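Local coordinates for abhydrolase domain-containing protein (Exiguobacterium antarcticum, PDB 5H3H) that probably hydrolyses carboxylic esters, and may also act as a perhydrolase, as an esterase of the alpha/beta hydrolase fold, at residues Leu145-Leu157 against Ser181-Ile194. Sequence-based numbering, arbitrary orientation.
Sequences LIEDTKQDRPSML and SVDASSHGTIQSAI
Ile146 packs against Ala193, Ile190 and Ile194 where helices 145-149 and 186-194 run almost antiparallel, at 170°, their axes 9.8 Å apart. The fit is tightest at Ala193, whose CB lies 3.4 Å from Ile146 CG1, shorter than a normal carbon-carbon contact. Beyond it the Ile146 side chain runs roughly perpendicular to that of Ile194, its CD1 near Ile194 CG1, while the CG2 methyls of Ile146 and Ile190 meet on the other branch. Thr149 OG1 lies against Ile190 CG1, the two side chains running antiparallel.

The polar half belongs to Arg153. With CG anti to the backbone N (chi1 -175°) and a bend at chi3, its chain passes Ser186 and brings the guanidinium end-on to Val182 O. Arg153 NH1 and NH2 each donate to Val182 O at 3.1 Å, NH1 on a lone pair and NH2 from above the carbonyl plane. A water accepts from Arg153 NH2 (2.8 Å) and donates to Ser181 O and Thr189 OG1; together with the paired bonds to Val182 O, this probably fixes the guanidinium's rotation. Leu157 CD2 packs on Ser181 CB at 3.6 Å.

Toward solvent the contact thins to the exposed Lys150, whose aliphatic CG rests 3.5 Å from Ile190 CD1.

Four successive helices, 139-149, 153-164, 171-182 and 186-198, are thus joined in the chain between strands 114-120 and 211-217, consistent with an alpha/beta hydrolase cap; Trp30 NE1, of the ethaneperoxoic acid pocket, hydrogen-bonds Thr189 O.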
# COMPACT_ATOMS: atom_id res chain seq x y z
N LEU B 145 28.62 -15.71 -8.71
CA LEU B 145 28.97 -14.30 -8.75
C LEU B 145 29.39 -13.71 -7.41
O LEU B 145 30.35 -12.91 -7.33
CB LEU B 145 27.82 -13.47 -9.30
CG LEU B 145 27.55 -13.50 -10.79
CD1 LEU B 145 26.35 -12.64 -11.09
CD2 LEU B 145 28.72 -13.07 -11.62
N ILE B 146 28.67 -14.09 -6.37
CA ILE B 146 28.99 -13.64 -5.02
C ILE B 146 30.40 -14.12 -4.59
O ILE B 146 31.20 -13.35 -4.05
CB ILE B 146 27.92 -14.09 -4.05
CG1 ILE B 146 26.58 -13.36 -4.34
CG2 ILE B 146 28.33 -13.84 -2.61
CD1 ILE B 146 25.39 -14.16 -3.87
N GLU B 147 30.70 -15.36 -4.93
CA GLU B 147 31.99 -15.99 -4.59
C GLU B 147 33.09 -15.25 -5.28
O GLU B 147 34.08 -14.93 -4.64
CB GLU B 147 32.01 -17.49 -4.96
CG GLU B 147 32.96 -17.97 -6.09
CD GLU B 147 32.36 -19.13 -6.84
OE1 GLU B 147 32.29 -19.02 -8.08
OE2 GLU B 147 31.90 -20.12 -6.18
N ASP B 148 32.88 -14.97 -6.57
CA ASP B 148 33.82 -14.18 -7.39
C ASP B 148 34.00 -12.74 -6.84
O ASP B 148 35.14 -12.27 -6.77
CB ASP B 148 33.35 -14.17 -8.84
CG ASP B 148 33.55 -15.52 -9.53
OD1 ASP B 148 34.28 -16.37 -8.95
OD2 ASP B 148 32.98 -15.73 -10.64
N THR B 149 32.92 -12.06 -6.44
CA THR B 149 33.13 -10.72 -5.83
C THR B 149 33.94 -10.73 -4.55
O THR B 149 34.71 -9.75 -4.26
CB THR B 149 31.87 -9.73 -5.88
OG1 THR B 149 31.69 -8.95 -4.65
CG2 THR B 149 30.65 -10.27 -6.42
N LYS B 150 33.88 -11.83 -3.79
CA LYS B 150 34.67 -11.97 -2.57
C LYS B 150 36.19 -12.24 -2.77
O LYS B 150 36.94 -12.17 -1.83
CB LYS B 150 34.05 -12.96 -1.58
CG LYS B 150 33.01 -12.35 -0.68
CD LYS B 150 31.69 -13.12 -0.65
CE LYS B 150 31.75 -14.50 -0.06
NZ LYS B 150 30.50 -14.84 0.74
N GLN B 151 36.61 -12.42 -4.01
CA GLN B 151 37.98 -12.75 -4.41
C GLN B 151 38.63 -11.78 -5.37
O GLN B 151 39.82 -11.58 -5.27
CB GLN B 151 37.92 -14.08 -5.11
CG GLN B 151 37.52 -15.17 -4.14
CD GLN B 151 37.57 -16.50 -4.84
OE1 GLN B 151 36.74 -16.78 -5.71
NE2 GLN B 151 38.58 -17.28 -4.50
N ASP B 152 37.83 -11.20 -6.29
CA ASP B 152 38.37 -10.34 -7.37
C ASP B 152 37.13 -9.64 -7.94
O ASP B 152 36.60 -10.07 -8.95
CB ASP B 152 39.02 -11.25 -8.46
CG ASP B 152 40.36 -10.74 -8.97
OD1 ASP B 152 41.35 -10.84 -8.19
OD2 ASP B 152 40.47 -10.35 -10.17
N ARG B 153 36.69 -8.55 -7.30
CA ARG B 153 35.47 -7.85 -7.76
C ARG B 153 35.66 -7.18 -9.14
O ARG B 153 34.82 -7.32 -10.03
CB ARG B 153 34.93 -6.92 -6.65
CG ARG B 153 33.60 -6.22 -6.99
CD ARG B 153 33.04 -5.51 -5.75
NE ARG B 153 33.98 -4.48 -5.33
CZ ARG B 153 33.95 -3.22 -5.74
NH1 ARG B 153 34.88 -2.39 -5.31
NH2 ARG B 153 33.00 -2.77 -6.59
N PRO B 154 36.77 -6.49 -9.38
CA PRO B 154 36.83 -5.91 -10.75
C PRO B 154 36.81 -6.95 -11.87
O PRO B 154 36.25 -6.68 -12.95
CB PRO B 154 38.15 -5.13 -10.74
CG PRO B 154 38.44 -4.91 -9.33
CD PRO B 154 37.80 -5.97 -8.50
N SER B 155 37.41 -8.13 -11.64
CA SER B 155 37.38 -9.23 -12.69
C SER B 155 35.96 -9.80 -12.92
O SER B 155 35.54 -10.01 -14.07
CB SER B 155 38.36 -10.34 -12.39
OG SER B 155 39.68 -9.82 -12.44
N MET B 156 35.25 -9.96 -11.80
CA MET B 156 33.82 -10.33 -11.76
C MET B 156 33.05 -9.37 -12.63
O MET B 156 32.26 -9.79 -13.50
CB MET B 156 33.28 -10.30 -10.31
CG MET B 156 31.86 -10.79 -10.19
SD MET B 156 30.61 -9.58 -10.65
CE MET B 156 30.70 -8.47 -9.22
N LEU B 157 33.26 -8.08 -12.38
CA LEU B 157 32.61 -7.01 -13.16
C LEU B 157 32.91 -7.02 -14.65
O LEU B 157 32.04 -6.77 -15.44
CB LEU B 157 32.94 -5.62 -12.54
CG LEU B 157 32.34 -5.35 -11.16
CD1 LEU B 157 32.88 -4.06 -10.60
CD2 LEU B 157 30.81 -5.27 -11.18
N SER B 181 30.50 0.69 -11.69
CA SER B 181 30.37 -0.43 -10.84
C SER B 181 31.51 -0.62 -9.87
O SER B 181 31.26 -1.07 -8.76
CB SER B 181 30.11 -1.72 -11.64
OG SER B 181 28.75 -1.72 -12.18
N VAL B 182 32.73 -0.25 -10.23
CA VAL B 182 33.85 -0.40 -9.29
C VAL B 182 33.71 0.53 -8.08
O VAL B 182 34.05 0.14 -6.99
CB VAL B 182 35.24 -0.28 -9.90
CG1 VAL B 182 35.40 -1.18 -11.14
CG2 VAL B 182 35.55 1.13 -10.22
N ASP B 183 33.05 1.67 -8.28
CA ASP B 183 32.66 2.60 -7.22
C ASP B 183 31.75 2.01 -6.15
O ASP B 183 31.75 2.48 -5.01
CB ASP B 183 31.93 3.82 -7.85
CG ASP B 183 31.39 4.78 -6.81
OD1 ASP B 183 32.15 5.65 -6.32
OD2 ASP B 183 30.22 4.65 -6.44
N ALA B 184 30.97 1.03 -6.49
CA ALA B 184 30.07 0.41 -5.59
C ALA B 184 30.84 -0.17 -4.37
O ALA B 184 32.00 -0.62 -4.48
CB ALA B 184 29.29 -0.65 -6.30
N SER B 185 30.23 -0.08 -3.20
CA SER B 185 30.76 -0.79 -2.05
C SER B 185 30.82 -2.33 -2.33
O SER B 185 29.89 -2.89 -2.89
CB SER B 185 29.88 -0.52 -0.82
OG SER B 185 28.61 -1.19 -0.92
N SER B 186 31.90 -3.00 -1.94
CA SER B 186 31.98 -4.45 -2.13
C SER B 186 30.86 -5.17 -1.39
O SER B 186 30.26 -6.11 -1.92
CB SER B 186 33.33 -4.99 -1.64
OG SER B 186 33.62 -4.43 -0.37
N HIS B 187 30.54 -4.65 -0.20
CA HIS B 187 29.63 -5.39 0.71
C HIS B 187 28.17 -5.16 0.31
O HIS B 187 27.36 -6.08 0.40
CB HIS B 187 29.87 -5.07 2.13
CG HIS B 187 29.90 -3.61 2.43
ND1 HIS B 187 28.90 -3.01 3.15
CD2 HIS B 187 30.71 -2.63 2.01
CE1 HIS B 187 29.17 -1.73 3.27
NE2 HIS B 187 30.28 -1.47 2.61
N GLY B 188 27.84 -3.97 -0.17
CA GLY B 188 26.52 -3.78 -0.81
C GLY B 188 26.30 -4.64 -2.03
O GLY B 188 25.25 -5.24 -2.19
N THR B 189 27.32 -4.68 -2.90
CA THR B 189 27.28 -5.51 -4.07
C THR B 189 26.95 -6.94 -3.66
O THR B 189 26.06 -7.54 -4.24
CB THR B 189 28.59 -5.43 -4.87
OG1 THR B 189 28.76 -4.10 -5.34
CG2 THR B 189 28.62 -6.42 -6.02
N ILE B 190 27.62 -7.46 -2.63
CA ILE B 190 27.30 -8.84 -2.17
C ILE B 190 25.87 -9.00 -1.63
O ILE B 190 25.14 -9.87 -2.07
CB ILE B 190 28.34 -9.30 -1.16
CG1 ILE B 190 29.66 -9.57 -1.93
CG2 ILE B 190 27.85 -10.47 -0.33
CD1 ILE B 190 30.86 -9.60 -1.04
N GLN B 191 25.50 -8.18 -0.66
CA GLN B 191 24.16 -8.23 -0.05
C GLN B 191 23.02 -8.05 -1.07
O GLN B 191 22.01 -8.78 -1.00
CB GLN B 191 24.04 -7.21 1.10
CG GLN B 191 25.03 -7.37 2.29
CD GLN B 191 24.98 -8.70 3.01
OE1 GLN B 191 25.46 -9.73 2.51
NE2 GLN B 191 24.43 -8.68 4.18
N SER B 192 23.19 -7.20 -2.09
CA SER B 192 22.16 -7.06 -3.14
C SER B 192 22.08 -8.25 -4.04
O SER B 192 21.00 -8.56 -4.52
CB SER B 192 22.39 -5.85 -4.03
OG SER B 192 22.40 -4.62 -3.34
N ALA B 193 23.23 -8.88 -4.37
CA ALA B 193 23.24 -10.21 -5.05
C ALA B 193 22.45 -11.27 -4.30
O ALA B 193 21.77 -12.05 -4.93
CB ALA B 193 24.67 -10.71 -5.27
N ILE B 194 22.50 -11.26 -2.97
CA ILE B 194 21.72 -12.19 -2.13
C ILE B 194 20.19 -11.92 -2.27
O ILE B 194 19.41 -12.84 -2.38
CB ILE B 194 22.21 -12.14 -0.66
CG1 ILE B 194 23.56 -12.84 -0.57
CG2 ILE B 194 21.17 -12.69 0.36
CD1 ILE B 194 24.18 -12.82 0.81
O HOH W 1 30.56 -3.78 -7.55